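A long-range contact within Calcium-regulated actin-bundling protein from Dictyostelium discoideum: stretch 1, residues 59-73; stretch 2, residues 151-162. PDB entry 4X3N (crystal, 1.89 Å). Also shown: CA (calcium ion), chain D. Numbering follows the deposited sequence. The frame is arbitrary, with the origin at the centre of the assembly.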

ATOM      1  N   LYS A  59       0.566   2.819 -36.232  1.00 24.02           N
ATOM      2  CA  LYS A  59      -0.158   4.076 -36.477  1.00 24.03           C
ATOM      3  C   LYS A  59      -0.812   4.674 -35.250  1.00 24.65           C
ATOM      4  O   LYS A  59      -1.214   5.865 -35.282  1.00 25.97           O
ATOM      5  CB  LYS A  59      -1.193   3.856 -37.565  1.00 32.40           C
ATOM      6  CG  LYS A  59      -0.599   3.470 -38.930  1.00 39.87           C
ATOM      7  CD  LYS A  59      -1.666   2.870 -39.876  1.00 50.56           C
ATOM      8  CE  LYS A  59      -2.901   3.780 -39.971  1.00 54.83           C
ATOM      9  NZ  LYS A  59      -3.810   3.581 -41.139  1.00 57.05           N
ATOM     10  N   GLU A  60      -0.919   3.892 -34.162  1.00 21.42           N
ATOM     11  CA  GLU A  60      -1.393   4.427 -32.885  1.00 20.29           C
ATOM     12  C   GLU A  60      -0.258   4.882 -32.014  1.00 21.81           C
ATOM     13  O   GLU A  60      -0.476   5.440 -30.940  1.00 20.28           O
ATOM     14  CB  GLU A  60      -2.136   3.384 -32.106  1.00 21.26           C
ATOM     15  CG  GLU A  60      -3.166   2.664 -32.950  1.00 25.32           C
ATOM     16  CD  GLU A  60      -4.214   3.579 -33.569  1.00 26.15           C
ATOM     17  OE1 GLU A  60      -4.893   4.313 -32.797  1.00 29.69           O
ATOM     18  OE2 GLU A  60      -4.420   3.476 -34.825  1.00 27.36           O
ATOM     19  N   ALA A  61       0.953   4.674 -32.468  1.00 24.82           N
ATOM     20  CA  ALA A  61       2.084   5.045 -31.626  1.00 23.38           C
ATOM     21  C   ALA A  61       1.964   6.443 -31.088  1.00 22.52           C
ATOM     22  O   ALA A  61       2.146   6.691 -29.892  1.00 24.18           O
ATOM     23  CB  ALA A  61       3.397   4.848 -32.372  1.00 22.04           C
ATOM     24  N   GLU A  62       1.608   7.377 -31.920  1.00 21.70           N
ATOM     25  CA  GLU A  62       1.475   8.745 -31.495  1.00 21.61           C
ATOM     26  C   GLU A  62       0.455   8.941 -30.361  1.00 22.01           C
ATOM     27  O   GLU A  62       0.678   9.718 -29.460  1.00 20.75           O
ATOM     28  CB  GLU A  62       1.133   9.660 -32.676  1.00 21.38           C
ATOM     29  CG  GLU A  62       0.992  11.116 -32.302  1.00 21.33           C
ATOM     30  CD  GLU A  62       2.271  11.700 -31.726  1.00 24.33           C
ATOM     31  OE1 GLU A  62       3.383  11.171 -31.949  1.00 24.05           O
ATOM     32  OE2 GLU A  62       2.158  12.667 -30.955  1.00 23.99           O
ATOM     33  N   PHE A  63      -0.655   8.233 -30.419  1.00 22.37           N
ATOM     34  CA  PHE A  63      -1.595   8.326 -29.357  1.00 24.49           C
ATOM     35  C   PHE A  63      -1.035   7.695 -28.076  1.00 20.61           C
ATOM     36  O   PHE A  63      -1.226   8.174 -26.966  1.00 23.57           O
ATOM     37  CB  PHE A  63      -2.837   7.566 -29.774  1.00 24.45           C
ATOM     38  CG  PHE A  63      -3.949   7.680 -28.808  1.00 28.18           C
ATOM     39  CD1 PHE A  63      -4.018   6.830 -27.688  1.00 28.55           C
ATOM     40  CD2 PHE A  63      -4.989   8.591 -29.029  1.00 26.48           C
ATOM     41  CE1 PHE A  63      -5.072   6.944 -26.793  1.00 30.76           C
ATOM     42  CE2 PHE A  63      -6.053   8.687 -28.139  1.00 27.55           C
ATOM     43  CZ  PHE A  63      -6.087   7.899 -27.001  1.00 28.71           C
ATOM     44  N   ILE A  64      -0.338   6.613 -28.246  1.00 20.48           N
ATOM     45  CA  ILE A  64       0.182   5.866 -27.093  1.00 21.05           C
ATOM     46  C   ILE A  64       1.124   6.789 -26.359  1.00 20.86           C
ATOM     47  O   ILE A  64       1.129   6.880 -25.119  1.00 23.76           O
ATOM     48  CB  ILE A  64       0.826   4.555 -27.533  1.00 21.12           C
ATOM     49  CG1 ILE A  64      -0.254   3.542 -27.894  1.00 21.22           C
ATOM     50  CG2 ILE A  64       1.701   3.962 -26.372  1.00 20.98           C
ATOM     51  CD1 ILE A  64       0.223   2.439 -28.767  1.00 20.66           C
ATOM     52  N   TYR A  65       1.911   7.507 -27.145  1.00 20.28           N
ATOM     53  CA  TYR A  65       2.924   8.425 -26.624  1.00 21.91           C
ATOM     54  C   TYR A  65       2.377   9.685 -26.031  1.00 24.35           C
ATOM     55  O   TYR A  65       2.692  10.050 -24.862  1.00 23.81           O
ATOM     56  CB  TYR A  65       3.929   8.774 -27.740  1.00 21.38           C
ATOM     57  CG  TYR A  65       5.049   9.672 -27.269  1.00 20.42           C
ATOM     58  CD1 TYR A  65       4.905  11.068 -27.329  1.00 21.56           C
ATOM     59  CD2 TYR A  65       6.243   9.143 -26.788  1.00 22.36           C
ATOM     60  CE1 TYR A  65       5.933  11.903 -26.901  1.00 22.01           C
ATOM     61  CE2 TYR A  65       7.257   9.978 -26.351  1.00 24.52           C
ATOM     62  CZ  TYR A  65       7.082  11.353 -26.421  1.00 23.46           C
ATOM     63  OH  TYR A  65       8.108  12.177 -25.997  1.00 28.88           O
ATOM     64  N   SER A  66       1.504  10.339 -26.795  1.00 23.62           N
ATOM     65  CA  SER A  66       1.028  11.669 -26.422  1.00 23.97           C
ATOM     66  C   SER A  66      -0.127  11.663 -25.436  1.00 25.18           C
ATOM     67  O   SER A  66      -0.273  12.598 -24.661  1.00 24.92           O
ATOM     68  CB  SER A  66       0.583  12.425 -27.685  1.00 25.50           C
ATOM     69  OG  SER A  66       1.753  12.812 -28.339  1.00 30.26           O
ATOM     70  N   VAL A  67      -0.948  10.636 -25.496  1.00 23.97           N
ATOM     71  CA  VAL A  67      -2.161  10.567 -24.694  1.00 24.36           C
ATOM     72  C   VAL A  67      -2.128   9.446 -23.686  1.00 23.00           C
ATOM     73  O   VAL A  67      -2.404   9.674 -22.523  1.00 26.25           O
ATOM     74  CB  VAL A  67      -3.404  10.344 -25.569  1.00 25.60           C
ATOM     75  CG1 VAL A  67      -4.696  10.424 -24.744  1.00 28.74           C
ATOM     76  CG2 VAL A  67      -3.473  11.351 -26.710  1.00 29.75           C
ATOM     77  N   GLY A  68      -1.836   8.215 -24.114  1.00 21.96           N
ATOM     78  CA  GLY A  68      -1.802   7.092 -23.161  1.00 22.68           C
ATOM     79  C   GLY A  68      -0.743   7.269 -22.084  1.00 23.72           C
ATOM     80  O   GLY A  68      -1.038   7.304 -20.852  1.00 22.68           O
ATOM     81  N   TRP A  69       0.487   7.471 -22.528  1.00 23.62           N
ATOM     82  CA  TRP A  69       1.599   7.659 -21.592  1.00 20.47           C
ATOM     83  C   TRP A  69       1.438   8.867 -20.681  1.00 23.44           C
ATOM     84  O   TRP A  69       1.691   8.772 -19.439  1.00 24.03           O
ATOM     85  CB  TRP A  69       2.892   7.716 -22.365  1.00 21.11           C
ATOM     86  CG  TRP A  69       4.140   7.689 -21.587  1.00 21.52           C
ATOM     87  CD1 TRP A  69       4.412   6.892 -20.560  1.00 22.70           C
ATOM     88  CD2 TRP A  69       5.340   8.458 -21.835  1.00 22.35           C
ATOM     89  NE1 TRP A  69       5.734   7.105 -20.143  1.00 20.59           N
ATOM     90  CE2 TRP A  69       6.275   8.097 -20.891  1.00 21.73           C
ATOM     91  CE3 TRP A  69       5.674   9.464 -22.748  1.00 23.28           C
ATOM     92  CZ2 TRP A  69       7.552   8.680 -20.826  1.00 24.44           C
ATOM     93  CZ3 TRP A  69       6.952  10.035 -22.695  1.00 24.02           C
ATOM     94  CH2 TRP A  69       7.865   9.642 -21.753  1.00 24.18           C
ATOM     95  N   GLU A  70       1.089  10.014 -21.266  1.00 24.02           N
ATOM     96  CA  GLU A  70       0.967  11.232 -20.491  1.00 25.40           C
ATOM     97  C   GLU A  70      -0.042  11.053 -19.447  1.00 22.78           C
ATOM     98  O   GLU A  70       0.162  11.497 -18.326  1.00 22.20           O
ATOM     99  CB  GLU A  70       0.570  12.441 -21.316  1.00 27.15           C
ATOM    100  CG  GLU A  70       1.761  12.981 -22.120  1.00 34.28           C
ATOM    101  CD  GLU A  70       2.938  13.394 -21.208  1.00 33.81           C
ATOM    102  OE1 GLU A  70       2.647  14.066 -20.203  1.00 33.96           O
ATOM    103  OE2 GLU A  70       4.125  13.044 -21.489  1.00 32.34           O
ATOM    104  N   THR A  71      -1.145  10.398 -19.789  1.00 21.58           N
ATOM    105  CA  THR A  71      -2.211  10.317 -18.834  1.00 22.06           C
ATOM    106  C   THR A  71      -1.867   9.388 -17.651  1.00 23.92           C
ATOM    107  O   THR A  71      -2.257   9.682 -16.530  1.00 23.20           O
ATOM    108  CB  THR A  71      -3.544   9.953 -19.505  1.00 22.36           C
ATOM    109  OG1 THR A  71      -3.745  10.843 -20.591  1.00 21.32           O
ATOM    110  CG2 THR A  71      -4.680  10.081 -18.535  1.00 23.59           C
ATOM    111  N   ILE A  72      -1.134   8.295 -17.887  1.00 22.22           N
ATOM    112  CA  ILE A  72      -0.859   7.348 -16.834  1.00 21.03           C
ATOM    113  C   ILE A  72       0.168   7.962 -15.955  1.00 21.19           C
ATOM    114  O   ILE A  72       0.098   7.809 -14.711  1.00 21.15           O
ATOM    115  CB  ILE A  72      -0.496   5.907 -17.338  1.00 20.64           C
ATOM    116  CG1 ILE A  72      -0.699   4.848 -16.241  1.00 19.53           C
ATOM    117  CG2 ILE A  72       0.905   5.823 -17.874  1.00 19.77           C
ATOM    118  CD1 ILE A  72      -0.715   3.364 -16.694  1.00 20.64           C
ATOM    119  N   LYS A  73       1.082   8.705 -16.552  1.00 19.36           N
ATOM    120  CA  LYS A  73       2.039   9.443 -15.791  1.00 22.22           C
ATOM    121  C   LYS A  73       1.400  10.467 -14.884  1.00 24.18           C
ATOM    122  O   LYS A  73       1.804  10.572 -13.717  1.00 24.68           O
ATOM    123  CB  LYS A  73       3.054  10.146 -16.660  1.00 22.92           C
ATOM    124  CG  LYS A  73       3.980   9.181 -17.369  1.00 25.71           C
ATOM    125  CD  LYS A  73       5.148   9.916 -17.964  1.00 29.11           C
ATOM    126  CE  LYS A  73       4.685  10.743 -19.132  1.00 26.97           C
ATOM    127  NZ  LYS A  73       5.867  11.455 -19.662  1.00 26.90           N
ATOM    128  N   VAL A 151      -2.613  -2.068 -12.121  1.00 19.98           N
ATOM    129  CA  VAL A 151      -2.679  -1.873 -13.555  1.00 23.94           C
ATOM    130  C   VAL A 151      -1.397  -1.172 -14.056  1.00 21.25           C
ATOM    131  O   VAL A 151      -1.073  -0.055 -13.622  1.00 21.65           O
ATOM    132  CB  VAL A 151      -3.914  -1.073 -13.970  1.00 24.09           C
ATOM    133  CG1 VAL A 151      -3.908  -0.851 -15.451  1.00 25.74           C
ATOM    134  CG2 VAL A 151      -5.196  -1.782 -13.567  1.00 24.90           C
ATOM    135  N   SER A 152      -0.662  -1.901 -14.890  1.00 20.15           N
ATOM    136  CA  SER A 152       0.509  -1.420 -15.544  1.00 18.73           C
ATOM    137  C   SER A 152       0.086  -0.769 -16.859  1.00 19.76           C
ATOM    138  O   SER A 152      -1.018  -0.997 -17.331  1.00 19.20           O
ATOM    139  CB  SER A 152       1.446  -2.567 -15.807  1.00 19.18           C
ATOM    140  OG  SER A 152       0.790  -3.568 -16.588  1.00 18.99           O
ATOM    141  N   PHE A 153       0.969   0.016 -17.449  1.00 19.30           N
ATOM    142  CA  PHE A 153       0.744   0.550 -18.796  1.00 18.49           C
ATOM    143  C   PHE A 153       0.676  -0.559 -19.785  1.00 18.26           C
ATOM    144  O   PHE A 153      -0.163  -0.537 -20.673  1.00 18.13           O
ATOM    145  CB  PHE A 153       1.814   1.547 -19.157  1.00 19.45           C
ATOM    146  CG  PHE A 153       1.477   2.455 -20.313  1.00 18.02           C
ATOM    147  CD1 PHE A 153       0.237   3.031 -20.429  1.00 20.58           C
ATOM    148  CD2 PHE A 153       2.479   2.827 -21.233  1.00 21.66           C
ATOM    149  CE1 PHE A 153      -0.060   3.877 -21.524  1.00 21.20           C
ATOM    150  CE2 PHE A 153       2.191   3.722 -22.311  1.00 22.00           C
ATOM    151  CZ  PHE A 153       0.928   4.196 -22.461  1.00 21.69           C
ATOM    152  N   LEU A 154       1.497  -1.591 -19.590  1.00 18.26           N
ATOM    153  CA  LEU A 154       1.443  -2.800 -20.409  1.00 18.41           C
ATOM    154  C   LEU A 154       0.043  -3.412 -20.407  1.00 17.97           C
ATOM    155  O   LEU A 154      -0.454  -3.767 -21.445  1.00 18.64           O
ATOM    156  CB  LEU A 154       2.408  -3.890 -19.993  1.00 20.94           C
ATOM    157  CG  LEU A 154       2.449  -5.183 -20.833  1.00 23.41           C
ATOM    158  CD1 LEU A 154       2.958  -4.982 -22.267  1.00 25.62           C
ATOM    159  CD2 LEU A 154       3.334  -6.196 -20.150  1.00 24.87           C
ATOM    160  N   GLU A 155      -0.528  -3.568 -19.240  1.00 16.47           N
ATOM    161  CA  GLU A 155      -1.843  -4.210 -19.114  1.00 20.39           C
ATOM    162  C   GLU A 155      -2.927  -3.348 -19.760  1.00 19.46           C
ATOM    163  O   GLU A 155      -3.767  -3.868 -20.466  1.00 21.09           O
ATOM    164  CB  GLU A 155      -2.127  -4.522 -17.643  1.00 20.65           C
ATOM    165  CG  GLU A 155      -1.351  -5.722 -17.160  1.00 20.08           C
ATOM    166  CD  GLU A 155      -1.406  -5.851 -15.668  1.00 21.29           C
ATOM    167  OE1 GLU A 155      -0.953  -4.917 -15.000  1.00 22.27           O
ATOM    168  OE2 GLU A 155      -1.922  -6.876 -15.183  1.00 21.14           O
ATOM    169  N   TYR A 156      -2.874  -2.040 -19.537  1.00 19.55           N
ATOM    170  CA  TYR A 156      -3.763  -1.110 -20.251  1.00 21.38           C
ATOM    171  C   TYR A 156      -3.642  -1.273 -21.777  1.00 19.81           C
ATOM    172  O   TYR A 156      -4.650  -1.336 -22.507  1.00 21.09           O
ATOM    173  CB  TYR A 156      -3.498   0.357 -19.840  1.00 20.96           C
ATOM    174  CG  TYR A 156      -3.884   1.339 -20.924  1.00 21.11           C
ATOM    175  CD1 TYR A 156      -5.220   1.699 -21.116  1.00 21.98           C
ATOM    176  CD2 TYR A 156      -2.926   1.955 -21.719  1.00 20.20           C
ATOM    177  CE1 TYR A 156      -5.583   2.629 -22.111  1.00 22.91           C
ATOM    178  CE2 TYR A 156      -3.265   2.836 -22.723  1.00 21.56           C
ATOM    179  CZ  TYR A 156      -4.612   3.165 -22.939  1.00 23.94           C
ATOM    180  OH  TYR A 156      -4.972   4.082 -23.944  1.00 22.94           O
ATOM    181  N   LEU A 157      -2.416  -1.341 -22.271  1.00 17.98           N
ATOM    182  CA  LEU A 157      -2.188  -1.481 -23.704  1.00 17.78           C
ATOM    183  C   LEU A 157      -2.708  -2.737 -24.335  1.00 19.21           C
ATOM    184  O   LEU A 157      -3.348  -2.706 -25.385  1.00 20.36           O
ATOM    185  CB  LEU A 157      -0.721  -1.350 -24.037  1.00 18.32           C
ATOM    186  CG  LEU A 157      -0.220   0.066 -23.791  1.00 17.59           C
ATOM    187  CD1 LEU A 157       1.314   0.110 -23.858  1.00 18.62           C
ATOM    188  CD2 LEU A 157      -0.723   1.091 -24.836  1.00 18.00           C
ATOM    189  N   LEU A 158      -2.479  -3.854 -23.675  1.00 19.77           N
ATOM    190  CA  LEU A 158      -2.912  -5.109 -24.184  1.00 20.99           C
ATOM    191  C   LEU A 158      -4.420  -5.200 -24.293  1.00 22.79           C
ATOM    192  O   LEU A 158      -4.945  -5.813 -25.253  1.00 22.20           O
ATOM    193  CB  LEU A 158      -2.431  -6.200 -23.264  1.00 22.34           C
ATOM    194  CG  LEU A 158      -1.123  -6.959 -23.563  1.00 22.93           C
ATOM    195  CD1 LEU A 158      -0.340  -6.652 -24.796  1.00 22.81           C
ATOM    196  CD2 LEU A 158      -0.299  -7.123 -22.334  1.00 23.86           C
ATOM    197  N   TYR A 159      -5.107  -4.648 -23.298  1.00 22.69           N
ATOM    198  CA  TYR A 159      -6.547  -4.687 -23.280  1.00 24.68           C
ATOM    199  C   TYR A 159      -7.111  -3.654 -24.255  1.00 24.60           C
ATOM    200  O   TYR A 159      -8.032  -3.967 -24.976  1.00 23.67           O
ATOM    201  CB  TYR A 159      -7.145  -4.556 -21.876  1.00 25.76           C
ATOM    202  CG  TYR A 159      -8.648  -4.816 -21.879  1.00 28.11           C
ATOM    203  CD1 TYR A 159      -9.148  -6.101 -22.103  1.00 27.70           C
ATOM    204  CD2 TYR A 159      -9.553  -3.772 -21.723  1.00 28.63           C
ATOM    205  CE1 TYR A 159     -10.510  -6.335 -22.151  1.00 29.02           C
ATOM    206  CE2 TYR A 159     -10.906  -3.986 -21.793  1.00 28.97           C
ATOM    207  CZ  TYR A 159     -11.369  -5.262 -22.002  1.00 31.37           C
ATOM    208  OH  TYR A 159     -12.707  -5.465 -22.027  1.00 39.84           O
ATOM    209  N   GLN A 160      -6.504  -2.481 -24.354  1.00 23.77           N
ATOM    210  CA  GLN A 160      -6.970  -1.486 -25.335  1.00 23.13           C
ATOM    211  C   GLN A 160      -6.907  -2.032 -26.767  1.00 23.28           C
ATOM    212  O   GLN A 160      -7.830  -1.853 -27.549  1.00 21.67           O
ATOM    213  CB  GLN A 160      -6.182  -0.212 -25.196  1.00 23.25           C
ATOM    214  CG  GLN A 160      -6.519   0.872 -26.182  1.00 24.49           C
ATOM    215  CD  GLN A 160      -7.914   1.449 -25.995  1.00 25.28           C
ATOM    216  OE1 GLN A 160      -8.235   1.928 -24.941  1.00 27.86           O
ATOM    217  NE2 GLN A 160      -8.732   1.405 -27.034  1.00 26.56           N
ATOM    218  N   TYR A 161      -5.844  -2.765 -27.079  1.00 22.55           N
ATOM    219  CA  TYR A 161      -5.572  -3.218 -28.451  1.00 22.98           C
ATOM    220  C   TYR A 161      -5.853  -4.671 -28.530  1.00 23.15           C
ATOM    221  O   TYR A 161      -5.231  -5.398 -29.294  1.00 26.96           O
ATOM    222  CB  TYR A 161      -4.125  -2.853 -28.790  1.00 22.89           C
ATOM    223  CG  TYR A 161      -3.944  -1.401 -28.768  1.00 21.52           C
ATOM    224  CD1 TYR A 161      -4.533  -0.584 -29.736  1.00 21.07           C
ATOM    225  CD2 TYR A 161      -3.207  -0.781 -27.768  1.00 20.47           C
ATOM    226  CE1 TYR A 161      -4.372   0.792 -29.716  1.00 21.24           C
ATOM    227  CE2 TYR A 161      -3.048   0.603 -27.757  1.00 21.06           C
ATOM    228  CZ  TYR A 161      -3.631   1.380 -28.708  1.00 19.11           C
ATOM    229  OH  TYR A 161      -3.481   2.746 -28.607  1.00 20.00           O
ATOM    230  N   LYS A 162      -6.856  -5.128 -27.768  1.00 23.82           N
ATOM    231  CA  LYS A 162      -7.135  -6.528 -27.698  1.00 24.67           C
ATOM    232  C   LYS A 162      -7.661  -7.183 -29.003  1.00 25.07           C
ATOM    233  O   LYS A 162      -7.600  -8.427 -29.110  1.00 23.93           O
ATOM    234  CB  LYS A 162      -8.105  -6.871 -26.558  1.00 27.13           C
ATOM    235  CG  LYS A 162      -9.557  -6.397 -26.783  1.00 30.15           C
ATOM    236  CD  LYS A 162     -10.397  -6.576 -25.547  1.00 32.81           C
ATOM    237  CE  LYS A 162     -11.704  -5.802 -25.657  1.00 36.80           C
ATOM    238  NZ  LYS A 162     -12.537  -6.489 -26.664  1.00 38.67           N
TER
HETATM  239 CA    CA D 301      -1.496  -6.259 -12.775  1.00 25.66          CA
HETATM  240  O   HOH W   1       0.819  -5.685 -12.702  1.00 19.76           O

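The contact is an apolar packing of two helices that run in roughly opposed directions, with the ring of Phe-153 set into a pocket on the first helix and no hydrogen bond or salt bridge passing between the stretches. The helices, residues 61-73 and 153-160, point at 134° to each other and their axes come no closer than 11.3 Å, so side chains must span the gap. Together the two surfaces bury 459 Å², and Phe-153 gives up the largest share.

Phe-153 points toward the first helix and sits as a knob among Ile-64, Gly-68, Trp-69 and Ile-72. A flat, rigid ring suits this place because it reaches the partner's backbone: CZ of Phe-153 lies 3.3 Å from the backbone N of Trp-69, and CE1 lies 3.5 Å from C of Gly-68. Glycine makes such an approach possible. A CB on Gly-68 would point toward the second helix and stand about 3.3 Å from Phe-153 CZ, a tight fit, besides being crowded by O of Ile-64. The backbone here also departs from the regular pattern in a wider pi-type turn, in which N of Trp-69 donates to O of Ile-64 at 2.7 Å. The backbone N of Trp-69 is thus already paired within its own helix and needs no polar partner from the ring.

Ile-72 covers one face of the same ring. Its CG2 is 4.3 Å from the Phe-153 centroid and 27° off the ring normal, a CH-pi contact, while its CD1 reaches CA of Phe-153 at 3.8 Å. A branched aliphatic side chain can thus touch both the ring and the start of the helix. Trp-69 adds CB, 4.0 Å from Phe-153 CZ, and its five-membered ring lies obliquely to the phenyl ring, with centroids 5.9 Å apart.

Further along, Ile-64 bridges several partners. Its CG2 packs 4.0 Å from CZ of Phe-153, its CG1 lies 3.9 Å from CD2 of Leu-157, which offers it an apolar branch, and 3.4 Å from OH of Tyr-161, and its CD1 lies 3.9 Å from CE2 of Tyr-161. The branches and length of isoleucine allow it to fill the space between these residues. Tyr-161, just beyond the second helix, has the reach to extend the contact to Glu-60, whose CB is 3.8 Å from Tyr-161 OH; Tyr-161 is buried, and its hydroxyl is satisfied by a hydrogen bond elsewhere in the structure. The length of tyrosine lets Tyr-156 reach the edge of the Phe-63 ring, where its OH lies 4.0 Å from Phe-63 CE1.

The start of the second helix is fixed by its own polar network. Ser-152, at the N-cap, accepts through OG from N of Glu-155 at 3.0 Å, while its own N and OG donate to OE1 of Glu-155 at 3.0 and 2.7 Å. Small and polar, serine suits this reciprocal arrangement. Glu-155 also binds the calcium ion through OE1 at 2.7 Å and OE2 at 2.5 Å, its carboxylate lying out of reach of the first helix.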